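Local coordinates for protein tyrosine--tRNA ligase, mitochondrial (Emericella nidulans, PDB 5IHX) that probably attaches L-tyrosine to mitochondrial tRNA(Tyr) at the expense of ATP, as a class I aminoacyl-tRNA synthetase, at residues T167-N170 against V171-K175. Sequence-based numbering, arbitrary orientation.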
loop_
_atom_site.group_PDB
_atom_site.type_symbol
_atom_site.label_atom_id
_atom_site.label_comp_id
_atom_site.label_asym_id
_atom_site.label_seq_id
_atom_site.Cartn_x
_atom_site.Cartn_y
_atom_site.Cartn_z
ATOM N N THR A 167 -22.855 1.804 0.726
ATOM C CA THR A 167 -21.760 0.895 0.409
ATOM C C THR A 167 -20.617 1.036 1.411
ATOM O O THR A 167 -20.262 2.143 1.814
ATOM C CB THR A 167 -21.218 1.143 -1.014
ATOM O OG1 THR A 167 -22.276 0.994 -1.966
ATOM C CG2 THR A 167 -20.094 0.166 -1.347
ATOM N N ASN A 168 -20.066 -0.102 1.817
ATOM C CA ASN A 168 -18.876 -0.145 2.659
ATOM C C ASN A 168 -17.650 -0.395 1.783
ATOM O O ASN A 168 -17.627 -1.353 1.017
ATOM C CB ASN A 168 -19.016 -1.244 3.716
ATOM C CG ASN A 168 -17.935 -1.183 4.781
ATOM O OD1 ASN A 168 -16.807 -0.758 4.524
ATOM N ND2 ASN A 168 -18.276 -1.623 5.988
ATOM N N ASN A 169 -16.635 0.462 1.880
ATOM C CA ASN A 169 -15.472 0.320 1.009
ATOM C C ASN A 169 -14.638 -0.916 1.362
ATOM O O ASN A 169 -13.679 -1.236 0.666
ATOM C CB ASN A 169 -14.603 1.589 1.029
ATOM C CG ASN A 169 -14.012 1.896 2.393
ATOM O OD1 ASN A 169 -14.125 1.117 3.339
ATOM N ND2 ASN A 169 -13.362 3.052 2.494
ATOM N N ASN A 170 -15.005 -1.598 2.445
ATOM C CA ASN A 170 -14.462 -2.923 2.743
ATOM C C ASN A 170 -14.727 -3.904 1.607
ATOM O O ASN A 170 -14.001 -4.883 1.439
ATOM C CB ASN A 170 -15.069 -3.493 4.031
ATOM C CG ASN A 170 -14.271 -3.141 5.269
ATOM O OD1 ASN A 170 -13.046 -3.022 5.227
ATOM N ND2 ASN A 170 -14.965 -2.998 6.393
ATOM N N VAL A 171 -15.786 -3.643 0.846
ATOM C CA VAL A 171 -16.175 -4.507 -0.264
ATOM C C VAL A 171 -15.011 -4.744 -1.225
ATOM O O VAL A 171 -14.861 -5.846 -1.749
ATOM C CB VAL A 171 -17.385 -3.915 -1.030
ATOM C CG1 VAL A 171 -17.559 -4.576 -2.399
ATOM C CG2 VAL A 171 -18.652 -4.073 -0.213
ATOM N N TRP A 172 -14.193 -3.720 -1.453
ATOM C CA TRP A 172 -13.013 -3.881 -2.296
ATOM C C TRP A 172 -11.706 -3.909 -1.498
ATOM O O TRP A 172 -10.795 -4.659 -1.846
ATOM C CB TRP A 172 -12.949 -2.784 -3.372
ATOM C CG TRP A 172 -13.170 -1.366 -2.917
ATOM C CD1 TRP A 172 -12.236 -0.516 -2.396
ATOM C CD2 TRP A 172 -14.392 -0.618 -2.993
ATOM N NE1 TRP A 172 -12.806 0.707 -2.128
ATOM C CE2 TRP A 172 -14.127 0.670 -2.486
ATOM C CE3 TRP A 172 -15.686 -0.917 -3.433
ATOM C CZ2 TRP A 172 -15.109 1.655 -2.403
ATOM C CZ3 TRP A 172 -16.658 0.063 -3.349
ATOM C CH2 TRP A 172 -16.364 1.333 -2.840
ATOM N N TRP A 173 -11.604 -3.120 -0.433
ATOM C CA TRP A 173 -10.339 -3.037 0.302
ATOM C C TRP A 173 -9.942 -4.329 1.013
ATOM O O TRP A 173 -8.778 -4.507 1.369
ATOM C CB TRP A 173 -10.384 -1.902 1.328
ATOM C CG TRP A 173 -10.239 -0.550 0.714
ATOM C CD1 TRP A 173 -11.081 0.511 0.856
ATOM C CD2 TRP A 173 -9.186 -0.116 -0.155
ATOM N NE1 TRP A 173 -10.616 1.583 0.133
ATOM C CE2 TRP A 173 -9.456 1.222 -0.498
ATOM C CE3 TRP A 173 -8.044 -0.730 -0.676
ATOM C CZ2 TRP A 173 -8.624 1.957 -1.339
ATOM C CZ3 TRP A 173 -7.220 -0.001 -1.509
ATOM C CH2 TRP A 173 -7.513 1.330 -1.833
ATOM N N ASN A 174 -10.894 -5.229 1.221
ATOM C CA ASN A 174 -10.583 -6.502 1.857
ATOM C C ASN A 174 -9.721 -7.405 0.974
ATOM O O ASN A 174 -8.981 -8.244 1.483
ATOM C CB ASN A 174 -11.870 -7.233 2.246
ATOM C CG ASN A 174 -12.494 -6.684 3.522
ATOM O OD1 ASN A 174 -11.907 -5.842 4.205
ATOM N ND2 ASN A 174 -13.682 -7.175 3.856
ATOM N N LYS A 175 -9.814 -7.224 -0.343
ATOM C CA LYS A 175 -9.107 -8.089 -1.287
ATOM C C LYS A 175 -8.199 -7.340 -2.270
ATOM O O LYS A 175 -7.310 -7.949 -2.865
ATOM C CB LYS A 175 -10.118 -8.936 -2.066
ATOM C CG LYS A 175 -11.242 -8.145 -2.718
ATOM C CD LYS A 175 -12.268 -9.067 -3.357
#
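The carbonyl oxygen of Asn169 is gripped by two backbone amides where strand 164-168 gives way to the short helix 170-173. Within this chain the strand is an outermost one, beside strand 100-104, in the Rossmann-type sheet of the class I catalytic domain, which the C-terminally truncated protein retains. Trp173 N reaches Asn169 O at 3.0 Å, nearly straight and in the carbonyl plane, whereas the bond from Trp172 N is weak. One residue earlier, Val171 N donates to Asn168 O at 2.9 Å, and Asn168 OD1 caps the turn by accepting from Asn170 N, also at 2.9 Å.

Both indoles gather about Asn169. Its CA lies over the six-membered ring of Trp172, 3.9 Å from the centroid, in a CH-pi contact, while CB meets CZ2 of that ring at 3.5 Å. CG of Trp172 sits between its own backbone N and carbonyl carbon (chi1 48°), which folds the indole back over Asn169; its far rim reaches Thr167 CG2. The Asn169 amide stands at 85° to the Trp173 ring, with CG at the ring's edge near CD1.

Asp224, part of the tyrosine pocket, accepts at OD2 from NE1 of both tryptophans and at OD1 from Asn169 ND2, while Ala107 N donates to Asn169 OD1. Both carboxylate oxygens are thus engaged and the group's rotation is probably fixed, consistent with a second shell that positions a pocket residue.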